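PDB 4FQE: oligogalacturonate-specific porin kdgM, which forms a monomeric outer-membrane channel specific for oligogalacturonides and is also required for the full virulence of its bacterium, Dickeya dadantii. Local coordinates for residues A[5-10]-A[17-22]; A[91-96]-A[111-116]; A[130-135]-A[152-157]. All blocks are in the same frame, centred on the assembly; numbering follows the deposited sequence. Where two conformers were deposited one is given.

Contact 1 (A[5-10]-A[17-22]); sequences YRHEMQ and HKDRLL. With C8E ((hydroxyethyloxy)tri(ethyloxy)octane), chain G.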
loop_
_atom_site.group_PDB
_atom_site.type_symbol
_atom_site.label_atom_id
_atom_site.label_comp_id
_atom_site.label_asym_id
_atom_site.label_seq_id
_atom_site.Cartn_x
_atom_site.Cartn_y
_atom_site.Cartn_z
ATOM N N TYR A 5 5.858 -10.354 -2.656
ATOM C CA TYR A 5 5.572 -11.230 -1.552
ATOM C C TYR A 5 5.907 -10.574 -0.216
ATOM O O TYR A 5 6.935 -9.913 -0.087
ATOM C CB TYR A 5 6.414 -12.511 -1.646
ATOM C CG TYR A 5 6.352 -13.284 -0.338
ATOM C CD1 TYR A 5 5.192 -13.976 0.023
ATOM C CD2 TYR A 5 7.406 -13.256 0.564
ATOM C CE1 TYR A 5 5.125 -14.659 1.232
ATOM C CE2 TYR A 5 7.347 -13.930 1.779
ATOM C CZ TYR A 5 6.198 -14.627 2.099
ATOM O OH TYR A 5 6.151 -15.294 3.297
ATOM N N ARG A 6 5.037 -10.754 0.769
ATOM C CA ARG A 6 5.215 -10.113 2.073
ATOM C C ARG A 6 4.731 -11.048 3.185
ATOM O O ARG A 6 3.682 -11.685 3.054
ATOM C CB ARG A 6 4.461 -8.762 2.136
ATOM C CG ARG A 6 4.775 -7.933 3.369
ATOM C CD ARG A 6 4.055 -6.581 3.367
ATOM N NE ARG A 6 2.636 -6.748 3.692
ATOM C CZ ARG A 6 1.700 -5.810 3.568
ATOM N NH1 ARG A 6 1.999 -4.599 3.119
ATOM N NH2 ARG A 6 0.438 -6.105 3.913
ATOM N N HIS A 7 5.498 -11.117 4.263
ATOM C CA HIS A 7 5.143 -11.840 5.491
ATOM C C HIS A 7 5.005 -10.854 6.608
ATOM O O HIS A 7 5.846 -9.943 6.767
ATOM C CB HIS A 7 6.212 -12.877 5.820
ATOM C CG HIS A 7 5.878 -13.757 7.011
ATOM N ND1 HIS A 7 5.109 -14.848 6.905
ATOM C CD2 HIS A 7 6.246 -13.666 8.349
ATOM C CE1 HIS A 7 4.969 -15.435 8.094
ATOM N NE2 HIS A 7 5.677 -14.726 8.990
ATOM N N GLU A 8 3.953 -11.004 7.405
ATOM C CA GLU A 8 3.655 -10.062 8.498
ATOM C C GLU A 8 3.445 -10.849 9.775
ATOM O O GLU A 8 2.799 -11.890 9.763
ATOM C CB GLU A 8 2.350 -9.290 8.204
ATOM C CG GLU A 8 1.843 -8.351 9.304
ATOM C CD GLU A 8 0.580 -7.542 8.895
ATOM O OE1 GLU A 8 -0.378 -7.464 9.697
ATOM O OE2 GLU A 8 0.511 -6.995 7.779
ATOM N N MET A 9 3.921 -10.309 10.892
ATOM C CA MET A 9 3.665 -10.871 12.222
ATOM C C MET A 9 3.510 -9.725 13.191
ATOM O O MET A 9 3.970 -8.636 12.907
ATOM C CB MET A 9 4.840 -11.695 12.698
ATOM C CG MET A 9 5.111 -12.922 11.871
ATOM S SD MET A 9 6.163 -14.064 12.777
ATOM C CE MET A 9 6.036 -15.487 11.690
ATOM N N GLN A 10 2.870 -9.956 14.332
ATOM C CA GLN A 10 2.859 -8.927 15.374
ATOM C C GLN A 10 3.698 -9.396 16.554
ATOM O O GLN A 10 4.685 -10.140 16.372
ATOM C CB GLN A 10 1.434 -8.541 15.771
ATOM C CG GLN A 10 0.610 -8.074 14.596
ATOM C CD GLN A 10 -0.272 -6.878 14.903
ATOM O OE1 GLN A 10 -0.324 -6.388 16.035
ATOM N NE2 GLN A 10 -0.980 -6.402 13.889
ATOM N N HIS A 17 0.220 -15.061 11.900
ATOM C CA HIS A 17 1.010 -14.530 10.817
ATOM C C HIS A 17 0.119 -14.324 9.653
ATOM O O HIS A 17 -0.973 -14.923 9.564
ATOM C CB HIS A 17 2.155 -15.483 10.445
ATOM C CG HIS A 17 1.706 -16.850 9.937
ATOM N ND1 HIS A 17 1.624 -17.151 8.620
ATOM C CD2 HIS A 17 1.374 -18.006 10.618
ATOM C CE1 HIS A 17 1.227 -18.420 8.474
ATOM N NE2 HIS A 17 1.083 -18.948 9.696
ATOM N N LYS A 18 0.555 -13.456 8.757
ATOM C CA LYS A 18 -0.137 -13.221 7.492
ATOM C C LYS A 18 0.869 -13.291 6.358
ATOM O O LYS A 18 2.037 -12.859 6.511
ATOM C CB LYS A 18 -0.824 -11.847 7.472
ATOM C CG LYS A 18 -1.778 -11.547 8.628
ATOM C CD LYS A 18 -2.269 -10.097 8.534
ATOM C CE LYS A 18 -3.222 -9.678 9.655
ATOM N NZ LYS A 18 -4.213 -8.673 9.136
ATOM N N ASP A 19 0.437 -13.818 5.219
ATOM C CA ASP A 19 1.218 -13.758 3.998
ATOM C C ASP A 19 0.384 -13.215 2.847
ATOM O O ASP A 19 -0.859 -13.331 2.830
ATOM C CB ASP A 19 1.752 -15.139 3.622
ATOM C CG ASP A 19 2.785 -15.657 4.605
ATOM O OD1 ASP A 19 3.972 -15.310 4.511
ATOM O OD2 ASP A 19 2.424 -16.447 5.490
ATOM N N ARG A 20 1.066 -12.639 1.872
ATOM C CA ARG A 20 0.372 -12.138 0.684
ATOM C C ARG A 20 1.207 -12.249 -0.578
ATOM O O ARG A 20 2.436 -12.219 -0.538
ATOM C CB ARG A 20 -0.074 -10.677 0.893
ATOM C CG ARG A 20 1.040 -9.630 0.841
ATOM C CD ARG A 20 1.349 -9.138 -0.574
ATOM N NE ARG A 20 2.203 -7.936 -0.601
ATOM C CZ ARG A 20 1.824 -6.704 -0.290
ATOM N NH1 ARG A 20 0.575 -6.427 0.073
ATOM N NH2 ARG A 20 2.726 -5.722 -0.336
ATOM N N LEU A 21 0.539 -12.315 -1.725
ATOM C CA LEU A 21 1.216 -12.168 -2.981
ATOM C C LEU A 21 0.419 -11.179 -3.822
ATOM O O LEU A 21 -0.729 -11.448 -4.097
ATOM C CB LEU A 21 1.258 -13.491 -3.721
ATOM C CG LEU A 21 2.321 -13.517 -4.815
ATOM C CD1 LEU A 21 3.633 -13.730 -4.070
ATOM C CD2 LEU A 21 2.079 -14.612 -5.878
ATOM N N LEU A 22 1.070 -10.103 -4.235
ATOM C CA LEU A 22 0.426 -8.943 -4.901
ATOM C C LEU A 22 1.121 -8.732 -6.218
ATOM O O LEU A 22 2.329 -8.484 -6.261
ATOM C CB LEU A 22 0.527 -7.684 -4.031
ATOM C CG LEU A 22 0.255 -6.295 -4.664
ATOM C CD1 LEU A 22 -1.186 -6.176 -5.136
ATOM C CD2 LEU A 22 0.612 -5.199 -3.648
HETATM C C1 C8E G . 6.043 -14.442 -5.505
HETATM C C2 C8E G . 7.393 -14.316 -4.837
HETATM C C3 C8E G . 8.027 -12.936 -5.033
HETATM C C4 C8E G . 8.279 -12.612 -6.502
HETATM C C5 C8E G . 9.306 -13.535 -7.162
HETATM C C6 C8E G . 8.728 -14.368 -8.309
HETATM C C7 C8E G . 9.243 -13.892 -9.662
HETATM C C8 C8E G . 9.154 -14.988 -10.728
HETATM O O9 C8E G . 10.116 -14.795 -11.765
HETATM C C10 C8E G . 11.406 -15.233 -11.342
HETATM C C11 C8E G . 12.480 -15.100 -12.391
HETATM O O12 C8E G . 13.746 -14.914 -11.738
HETATM C C13 C8E G . 14.132 -15.937 -10.785
HETATM C C14 C8E G . 15.054 -16.972 -11.406
HETATM O O15 C8E G . 15.303 -18.003 -10.425
HETATM C C16 C8E G . 14.261 -18.968 -10.290
HETATM C C17 C8E G . 13.762 -19.136 -8.878
HETATM O O18 C8E G . 12.468 -19.744 -8.936
HETATM C C19 C8E G . 11.543 -19.279 -7.966
HETATM C C20 C8E G . 10.418 -18.526 -8.650
HETATM O O21 C8E G . 9.215 -18.711 -7.891
#
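Arg6 and Arg20 face each other as an antiparallel hydrogen-bonded pair, and their long side chains meet on the sheet face they share with Glu8 and Lys18. Along Arg6, CB first touches NE of Arg20 at 3.6 Å. CG continues anti to the backbone N, and a bend at chi3 (75°) turns NE. CD lies 4.0 Å from Arg20 NH2, and CZ lies 3.7 Å from Arg20 NH1, which sits over the centre of the Arg6 guanidinium. At the tip, NH1 lies 3.7 Å from Arg20 NH2. The two planes are stacked, 28° apart. Like charges should repel, but salt bridges from Arg20 to Glu36 and Asp4 probably pay much of that cost. Beside them Glu8 and Lys18 run side by side; OE1 of Glu8 touches CD of Lys18 at 3.4 Å, while the carboxylate's stronger partner is Arg209.

On the other face, OD1 of Asp19 is shared by His7 ND1 and Tyr5 OH, the second bond being modelled very short, its length doubtful. His7 ND1 reaches it at 2.7 Å, nearly straight (165°) and in the imidazole plane, though from above the carboxylate plane. A carboxylate suits a place between two donors, phenol and imidazole. Arg6, Glu8, Lys18 and Arg20 make one face charged, while the other carries Tyr5, His7 and Leu21 with a single acid, Asp19, as fits a hairpin of a porin beta barrel with a charged lumen.

Contact 2 (A[91-96]-A[111-116]); sequences YRPYLR and YRPYFK. With C8E ((hydroxyethyloxy)tri(ethyloxy)octane), chain H; C8E ((hydroxyethyloxy)tri(ethyloxy)octane), chain E.
Tyr91 opens the segment 91-96 as a hydrogen-bonded antiparallel partner of Phe115: Tyr91 N donates a hydrogen bond to Phe115 O, and Tyr91 O accepts one from Phe115 N, both at 2.9 Å. Their side chains lie side by side, pointing the same way. CD2 of Tyr91 meets CD2 of Phe115 at 3.5 Å, but the rings, 23° from parallel, are slid apart and barely overlap.

Arg92 turns to the other face of the sheet; a bend at chi3 (-70°) turns NE, and the flat end beyond it lies on that of Arg112. In the conformer described here, one of two for Arg112, the guanidiniums stack with centres 3.9 Å apart. Arg92 is held by a salt bridge to Glu61, which probably tempers the repulsion, and its CG packs 3.6 Å from CB of Tyr114.

Pro93 stands where the pattern would call for another pair of bonds, yet it and Pro113 have no N-H to give. The carbonyl oxygens of both are buried without a partner, while their rings cross at about a right angle, CG to CG 4.0 Å. CD of Pro93 also sits over the centre of the Tyr91 ring and at the edge of Phe115.

Tyr94 lays CB against CB of Arg112 and sends its hydroxyl to Glu77. Leu95 restores the pair of backbone hydrogen bonds, with Tyr111, and its CB and CG touch two detergent molecules. Detergent-bathed aromatic and aliphatic groups outside fit the wall of an outer-membrane beta barrel, and the inward arginines would suit the passage of anionic oligogalacturonides.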
loop_
_atom_site.group_PDB
_atom_site.type_symbol
_atom_site.label_atom_id
_atom_site.label_comp_id
_atom_site.label_asym_id
_atom_site.label_seq_id
_atom_site.Cartn_x
_atom_site.Cartn_y
_atom_site.Cartn_z
ATOM N N TYR A 91 -15.979 -3.219 -0.379
ATOM C CA TYR A 91 -15.802 -2.345 -1.516
ATOM C C TYR A 91 -15.102 -1.097 -0.953
ATOM O O TYR A 91 -15.587 -0.481 -0.031
ATOM C CB TYR A 91 -17.165 -1.995 -2.104
ATOM C CG TYR A 91 -17.172 -0.819 -3.025
ATOM C CD1 TYR A 91 -16.237 -0.703 -4.043
ATOM C CD2 TYR A 91 -18.107 0.184 -2.889
ATOM C CE1 TYR A 91 -16.231 0.395 -4.891
ATOM C CE2 TYR A 91 -18.127 1.270 -3.761
ATOM C CZ TYR A 91 -17.176 1.364 -4.755
ATOM O OH TYR A 91 -17.172 2.452 -5.613
ATOM N N ARG A 92 -13.945 -0.768 -1.505
ATOM C CA ARG A 92 -13.152 0.355 -1.014
ATOM C C ARG A 92 -12.664 1.154 -2.201
ATOM O O ARG A 92 -11.562 0.912 -2.692
ATOM C CB ARG A 92 -11.987 -0.174 -0.171
ATOM C CG ARG A 92 -12.416 -1.077 0.974
ATOM C CD ARG A 92 -11.282 -1.357 1.942
ATOM N NE ARG A 92 -10.249 -2.213 1.367
ATOM C CZ ARG A 92 -9.090 -2.513 1.957
ATOM N NH1 ARG A 92 -8.778 -1.995 3.137
ATOM N NH2 ARG A 92 -8.215 -3.323 1.363
ATOM N N PRO A 93 -13.483 2.094 -2.693
ATOM C CA PRO A 93 -12.992 3.012 -3.706
ATOM C C PRO A 93 -12.058 4.007 -3.020
ATOM O O PRO A 93 -12.083 4.099 -1.806
ATOM C CB PRO A 93 -14.257 3.741 -4.165
ATOM C CG PRO A 93 -15.092 3.787 -2.953
ATOM C CD PRO A 93 -14.797 2.510 -2.180
ATOM N N TYR A 94 -11.228 4.712 -3.769
ATOM C CA TYR A 94 -10.355 5.702 -3.134
ATOM C C TYR A 94 -9.950 6.831 -4.037
ATOM O O TYR A 94 -10.082 6.726 -5.242
ATOM C CB TYR A 94 -9.102 5.025 -2.581
ATOM C CG TYR A 94 -8.158 4.436 -3.613
ATOM C CD1 TYR A 94 -8.198 3.069 -3.940
ATOM C CD2 TYR A 94 -7.216 5.231 -4.258
ATOM C CE1 TYR A 94 -7.303 2.524 -4.859
ATOM C CE2 TYR A 94 -6.344 4.693 -5.192
ATOM C CZ TYR A 94 -6.385 3.336 -5.483
ATOM O OH TYR A 94 -5.530 2.815 -6.421
ATOM N N LEU A 95 -9.462 7.902 -3.428
ATOM C CA LEU A 95 -8.821 9.012 -4.135
ATOM C C LEU A 95 -7.481 9.314 -3.436
ATOM O O LEU A 95 -7.452 9.593 -2.248
ATOM C CB LEU A 95 -9.707 10.251 -4.105
ATOM C CG LEU A 95 -9.290 11.447 -4.986
ATOM C CD1 LEU A 95 -9.211 11.048 -6.456
ATOM C CD2 LEU A 95 -10.264 12.630 -4.831
ATOM N N ARG A 96 -6.388 9.222 -4.184
ATOM C CA ARG A 96 -5.056 9.516 -3.654
ATOM C C ARG A 96 -4.464 10.723 -4.391
ATOM O O ARG A 96 -4.332 10.711 -5.604
ATOM C CB ARG A 96 -4.124 8.298 -3.787
ATOM C CG ARG A 96 -2.693 8.563 -3.312
ATOM C CD ARG A 96 -1.908 7.292 -2.977
ATOM N NE ARG A 96 -2.272 6.198 -3.881
ATOM C CZ ARG A 96 -2.171 4.897 -3.604
ATOM N NH1 ARG A 96 -2.547 4.006 -4.510
ATOM N NH2 ARG A 96 -1.710 4.475 -2.429
ATOM N N TYR A 111 -7.892 9.128 0.620
ATOM C CA TYR A 111 -9.194 8.898 1.267
ATOM C C TYR A 111 -9.809 7.623 0.683
ATOM O O TYR A 111 -9.967 7.505 -0.527
ATOM C CB TYR A 111 -10.137 10.093 1.070
ATOM C CG TYR A 111 -11.551 9.856 1.573
ATOM C CD1 TYR A 111 -11.810 9.621 2.924
ATOM C CD2 TYR A 111 -12.618 9.864 0.700
ATOM C CE1 TYR A 111 -13.095 9.394 3.368
ATOM C CE2 TYR A 111 -13.911 9.631 1.134
ATOM C CZ TYR A 111 -14.136 9.414 2.475
ATOM O OH TYR A 111 -15.428 9.177 2.857
ATOM N N ARG A 112 -10.090 6.658 1.560
ATOM C CA ARG A 112 -10.590 5.355 1.149
ATOM C C ARG A 112 -11.743 4.903 2.046
ATOM O O ARG A 112 -11.518 4.240 3.079
ATOM C CB ARG A 112 -9.446 4.327 1.164
ATOM C CG ARG A 112 -9.814 2.934 0.667
ATOM C CD ARG A 112 -8.600 2.020 0.554
ATOM N NE ARG A 112 -8.043 1.641 1.853
ATOM C CZ ARG A 112 -7.057 0.764 2.018
ATOM N NH1 ARG A 112 -6.515 0.166 0.969
ATOM N NH2 ARG A 112 -6.611 0.474 3.234
ATOM N N PRO A 113 -12.979 5.210 1.655
ATOM C CA PRO A 113 -14.061 4.682 2.445
ATOM C C PRO A 113 -14.115 3.162 2.272
ATOM O O PRO A 113 -13.530 2.625 1.324
ATOM C CB PRO A 113 -15.304 5.382 1.882
ATOM C CG PRO A 113 -14.932 5.836 0.534
ATOM C CD PRO A 113 -13.457 6.068 0.548
ATOM N N TYR A 114 -14.751 2.471 3.209
ATOM C CA TYR A 114 -14.956 1.034 3.068
ATOM C C TYR A 114 -16.426 0.732 3.310
ATOM O O TYR A 114 -17.065 1.313 4.174
ATOM C CB TYR A 114 -14.018 0.200 3.976
ATOM C CG TYR A 114 -14.157 0.388 5.471
ATOM C CD1 TYR A 114 -15.140 -0.291 6.193
ATOM C CD2 TYR A 114 -13.278 1.209 6.170
ATOM C CE1 TYR A 114 -15.255 -0.132 7.567
ATOM C CE2 TYR A 114 -13.389 1.391 7.545
ATOM C CZ TYR A 114 -14.359 0.707 8.240
ATOM O OH TYR A 114 -14.470 0.880 9.602
ATOM N N PHE A 115 -16.972 -0.120 2.459
ATOM C CA PHE A 115 -18.338 -0.611 2.613
ATOM C C PHE A 115 -18.139 -2.122 2.703
ATOM O O PHE A 115 -17.955 -2.765 1.688
ATOM C CB PHE A 115 -19.211 -0.171 1.422
ATOM C CG PHE A 115 -19.143 1.309 1.116
ATOM C CD1 PHE A 115 -20.035 2.204 1.703
ATOM C CD2 PHE A 115 -18.180 1.815 0.241
ATOM C CE1 PHE A 115 -19.972 3.560 1.430
ATOM C CE2 PHE A 115 -18.100 3.167 -0.023
ATOM C CZ PHE A 115 -18.997 4.052 0.572
ATOM N N LYS A 116 -18.080 -2.661 3.931
ATOM C CA LYS A 116 -17.670 -4.062 4.167
ATOM C C LYS A 116 -18.672 -4.985 4.893
ATOM O O LYS A 116 -19.474 -4.545 5.719
ATOM C CB LYS A 116 -16.294 -4.122 4.870
ATOM C CG LYS A 116 -16.249 -4.238 6.393
ATOM C CD LYS A 116 -14.930 -4.894 6.818
ATOM C CE LYS A 116 -14.527 -4.555 8.250
ATOM N NZ LYS A 116 -13.720 -3.300 8.365
HETATM C C1 C8E H . -13.309 7.758 -2.341
HETATM C C2 C8E H . -14.507 8.163 -3.161
HETATM C C3 C8E H . -14.053 9.115 -4.257
HETATM C C4 C8E H . -13.068 8.446 -5.208
HETATM C C5 C8E H . -13.661 8.211 -6.583
HETATM C C6 C8E H . -14.468 6.922 -6.580
HETATM C C7 C8E H . -13.734 5.782 -7.268
HETATM C C8 C8E H . -14.670 4.605 -7.531
HETATM O O9 C8E H . -15.248 4.718 -8.835
HETATM C C10 C8E H . -16.181 3.675 -9.143
HETATM C C11 C8E H . -16.052 3.296 -10.619
HETATM O O12 C8E H . -15.288 2.104 -10.795
HETATM C C13 C8E H . -14.684 1.963 -12.086
HETATM C C14 C8E H . -13.299 2.615 -12.105
HETATM O O15 C8E H . -12.283 1.746 -12.627
HETATM C C16 C8E H . -11.317 2.376 -13.490
HETATM C C17 C8E H . -10.227 3.118 -12.726
HETATM O O18 C8E H . -10.584 4.498 -12.571
HETATM C C19 C8E H . -10.926 4.861 -11.235
HETATM C C20 C8E H . -12.240 5.630 -11.207
HETATM O O21 C8E H . -13.111 5.111 -10.197
HETATM C C1 C8E E . -5.326 14.967 -2.441
HETATM C C2 C8E E . -6.796 14.801 -2.778
HETATM C C3 C8E E . -7.392 13.530 -2.183
HETATM C C4 C8E E . -7.282 13.507 -0.665
HETATM C C5 C8E E . -8.617 13.252 0.025
HETATM C C6 C8E E . -9.584 14.433 -0.141
HETATM C C7 C8E E . -10.450 14.780 1.081
HETATM C C8 C8E E . -10.071 14.137 2.415
HETATM O O9 C8E E . -10.993 14.498 3.450
HETATM C C10 C8E E . -10.657 13.974 4.741
HETATM C C11 C8E E . -11.880 13.428 5.470
HETATM O O12 C8E E . -11.704 13.572 6.890
HETATM C C13 C8E E . -12.175 14.831 7.391
HETATM C C14 C8E E . -11.394 15.302 8.621
HETATM O O15 C8E E . -9.977 15.124 8.452
HETATM C C16 C8E E . -9.356 14.643 9.649
HETATM C C17 C8E E . -7.830 14.603 9.522
HETATM O O18 C8E E . -7.272 13.697 10.486
HETATM C C19 C8E E . -7.421 14.121 11.845
HETATM C C20 C8E E . -8.550 13.339 12.519
HETATM O O21 C8E E . -9.562 14.197 13.063
#

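Contact 3 (A[130-135]-A[152-157]); sequences KGYTLT and LEYKKG. With C8E ((hydroxyethyloxy)tri(ethyloxy)octane), chain E.
Tyr132 with Lys156 and Leu134 with Tyr154 form the two hydrogen-bonded pairs of a regular antiparallel ladder, whose strand axes come within 4.6 Å with 165° between their N-to-C directions. At the non-hydrogen-bonded pair beyond Tyr132, Gly131 and Gly157 bring their CA atoms to 4.1 Å. Having no side chain suits Gly131, because a CB would run into Lys156 O, which already lies 3.2 Å from Gly131 CA.

On the outward face, CG of Tyr132 lies between the backbone N and the carbonyl carbon (chi1 67°), from where the ring runs beside Lys156, whose CB makes a CH-pi contact over one ring face, offset toward the rim. The hydroxyl of Tyr132 meets the Tyr154 ring at its edge, OH to CE2 3.6 Å. Detergent continues this face: its C20 rests over a face of Tyr154, 3.7 Å from CE1, while both methyls of Leu134 lie against its ether chain.

The inward face is more polar. Thr135 OG1 donates to Glu153 OE1 at 2.8 Å, arriving from above the carboxylate plane, and accepts from Arg110, so the small hydroxyl links base to acid. Next to it, CG2 of Thr133 packs on CG of Lys155 at 3.6 Å, using the aliphatic part of an extended lysine. The chemistry implies a two-sided wall, mostly aromatic and aliphatic toward the detergent, though with tyrosine hydroxyls and Lys156, and hydroxyl and charge toward the channel.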
loop_
_atom_site.group_PDB
_atom_site.type_symbol
_atom_site.label_atom_id
_atom_site.label_comp_id
_atom_site.label_asym_id
_atom_site.label_seq_id
_atom_site.Cartn_x
_atom_site.Cartn_y
_atom_site.Cartn_z
ATOM N N LYS A 130 -19.305 -0.027 7.719
ATOM C CA LYS A 130 -18.672 0.983 6.878
ATOM C C LYS A 130 -17.904 2.042 7.676
ATOM O O LYS A 130 -18.111 2.232 8.866
ATOM C CB LYS A 130 -19.683 1.682 5.968
ATOM C CG LYS A 130 -20.885 2.260 6.679
ATOM C CD LYS A 130 -22.138 2.179 5.814
ATOM C CE LYS A 130 -22.569 0.740 5.550
ATOM N NZ LYS A 130 -24.004 0.631 5.141
ATOM N N GLY A 131 -17.033 2.738 6.973
ATOM C CA GLY A 131 -16.150 3.710 7.592
ATOM C C GLY A 131 -15.236 4.269 6.530
ATOM O O GLY A 131 -15.551 4.262 5.331
ATOM N N TYR A 132 -14.085 4.734 6.966
ATOM C CA TYR A 132 -13.100 5.183 6.025
ATOM C C TYR A 132 -11.718 5.157 6.625
ATOM O O TYR A 132 -11.559 5.195 7.854
ATOM C CB TYR A 132 -13.457 6.595 5.539
ATOM C CG TYR A 132 -13.376 7.686 6.587
ATOM C CD1 TYR A 132 -12.169 8.340 6.842
ATOM C CD2 TYR A 132 -14.500 8.105 7.286
ATOM C CE1 TYR A 132 -12.082 9.355 7.786
ATOM C CE2 TYR A 132 -14.421 9.140 8.227
ATOM C CZ TYR A 132 -13.212 9.747 8.467
ATOM O OH TYR A 132 -13.096 10.768 9.399
ATOM N N THR A 133 -10.719 5.071 5.759
ATOM C CA THR A 133 -9.367 5.408 6.167
ATOM C C THR A 133 -8.839 6.663 5.480
ATOM O O THR A 133 -9.214 6.983 4.353
ATOM C CB THR A 133 -8.394 4.249 5.955
ATOM O OG1 THR A 133 -8.343 3.923 4.565
ATOM C CG2 THR A 133 -8.863 3.044 6.757
ATOM N N LEU A 134 -7.970 7.370 6.201
ATOM C CA LEU A 134 -7.243 8.504 5.665
ATOM C C LEU A 134 -5.766 8.202 5.940
ATOM O O LEU A 134 -5.352 8.022 7.104
ATOM C CB LEU A 134 -7.720 9.795 6.321
ATOM C CG LEU A 134 -7.360 11.132 5.659
ATOM C CD1 LEU A 134 -7.972 11.281 4.276
ATOM C CD2 LEU A 134 -7.796 12.346 6.511
ATOM N N THR A 135 -4.995 8.099 4.865
ATOM C CA THR A 135 -3.627 7.614 4.915
ATOM C C THR A 135 -2.738 8.700 4.342
ATOM O O THR A 135 -2.971 9.185 3.241
ATOM C CB THR A 135 -3.478 6.340 4.078
ATOM O OG1 THR A 135 -4.438 5.381 4.516
ATOM C CG2 THR A 135 -2.074 5.750 4.236
ATOM N N LEU A 152 1.088 7.438 8.047
ATOM C CA LEU A 152 0.214 7.682 9.164
ATOM C C LEU A 152 -1.159 7.336 8.641
ATOM O O LEU A 152 -1.526 7.796 7.575
ATOM C CB LEU A 152 0.282 9.161 9.573
ATOM C CG LEU A 152 -0.668 9.671 10.652
ATOM C CD1 LEU A 152 -0.620 8.904 11.958
ATOM C CD2 LEU A 152 -0.368 11.138 10.953
ATOM N N GLU A 153 -1.895 6.511 9.366
ATOM C CA GLU A 153 -3.200 6.082 8.919
ATOM C C GLU A 153 -4.233 6.253 10.010
ATOM O O GLU A 153 -4.039 5.831 11.158
ATOM C CB GLU A 153 -3.145 4.640 8.427
ATOM C CG GLU A 153 -4.427 4.192 7.774
ATOM C CD GLU A 153 -4.249 2.941 6.928
ATOM O OE1 GLU A 153 -3.611 3.037 5.840
ATOM O OE2 GLU A 153 -4.745 1.868 7.351
ATOM N N TYR A 154 -5.339 6.895 9.631
ATOM C CA TYR A 154 -6.426 7.151 10.532
ATOM C C TYR A 154 -7.636 6.374 10.026
ATOM O O TYR A 154 -8.076 6.572 8.891
ATOM C CB TYR A 154 -6.713 8.651 10.541
ATOM C CG TYR A 154 -7.931 9.071 11.308
ATOM C CD1 TYR A 154 -7.867 9.323 12.690
ATOM C CD2 TYR A 154 -9.142 9.275 10.656
ATOM C CE1 TYR A 154 -8.998 9.737 13.393
ATOM C CE2 TYR A 154 -10.270 9.677 11.352
ATOM C CZ TYR A 154 -10.199 9.912 12.713
ATOM O OH TYR A 154 -11.347 10.327 13.374
ATOM N N LYS A 155 -8.172 5.510 10.876
ATOM C CA LYS A 155 -9.347 4.719 10.516
ATOM C C LYS A 155 -10.489 5.053 11.446
ATOM O O LYS A 155 -10.323 5.078 12.669
ATOM C CB LYS A 155 -9.044 3.229 10.569
ATOM C CG LYS A 155 -10.150 2.339 10.009
ATOM C CD LYS A 155 -9.784 0.872 10.159
ATOM C CE LYS A 155 -10.910 -0.034 9.711
ATOM N NZ LYS A 155 -10.431 -1.438 9.590
ATOM N N LYS A 156 -11.658 5.275 10.852
ATOM C CA LYS A 156 -12.849 5.578 11.604
ATOM C C LYS A 156 -13.992 4.740 11.094
ATOM O O LYS A 156 -14.253 4.724 9.899
ATOM C CB LYS A 156 -13.195 7.060 11.460
ATOM C CG LYS A 156 -14.509 7.435 12.125
ATOM C CD LYS A 156 -14.398 8.735 12.903
ATOM C CE LYS A 156 -15.777 9.256 13.282
ATOM N NZ LYS A 156 -15.697 10.454 14.170
ATOM N N GLY A 157 -14.662 4.047 12.008
ATOM C CA GLY A 157 -15.847 3.261 11.677
ATOM C C GLY A 157 -17.122 4.087 11.704
ATOM O O GLY A 157 -17.184 5.168 12.319
HETATM C C1 C8E E . -5.326 14.967 -2.441
HETATM C C2 C8E E . -6.796 14.801 -2.778
HETATM C C3 C8E E . -7.392 13.530 -2.183
HETATM C C4 C8E E . -7.282 13.507 -0.665
HETATM C C5 C8E E . -8.617 13.252 0.025
HETATM C C6 C8E E . -9.584 14.433 -0.141
HETATM C C7 C8E E . -10.450 14.780 1.081
HETATM C C8 C8E E . -10.071 14.137 2.415
HETATM O O9 C8E E . -10.993 14.498 3.450
HETATM C C10 C8E E . -10.657 13.974 4.741
HETATM C C11 C8E E . -11.880 13.428 5.470
HETATM O O12 C8E E . -11.704 13.572 6.890
HETATM C C13 C8E E . -12.175 14.831 7.391
HETATM C C14 C8E E . -11.394 15.302 8.621
HETATM O O15 C8E E . -9.977 15.124 8.452
HETATM C C16 C8E E . -9.356 14.643 9.649
HETATM C C17 C8E E . -7.830 14.603 9.522
HETATM O O18 C8E E . -7.272 13.697 10.486
HETATM C C19 C8E E . -7.421 14.121 11.845
HETATM C C20 C8E E . -8.550 13.339 12.519
HETATM O O21 C8E E . -9.562 14.197 13.063
#

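How the contacts relate
From the N terminus, contact 1 closes first, pairing strands 2-9 and 18-26 across a short connection, part of which is not modelled. Contact 2 then closes the hairpin of strands 90-100 and 105-116, and contact 3 that of 131-142 and 146-157. The three follow in series; none nests in or crosses another. Contacts 2 and 3 adjoin, because strands 105-116 and 131-142 are neighbours: Arg112 O lies 2.9 Å from Thr133 N, a probable hydrogen bond, and both contacts touch one detergent molecule. Together they make a continuous four-strand piece of wall. Contact 1 lies apart, its centre about 22 Å from that of contact 2, yet belongs to the same closed twelve-strand barrel.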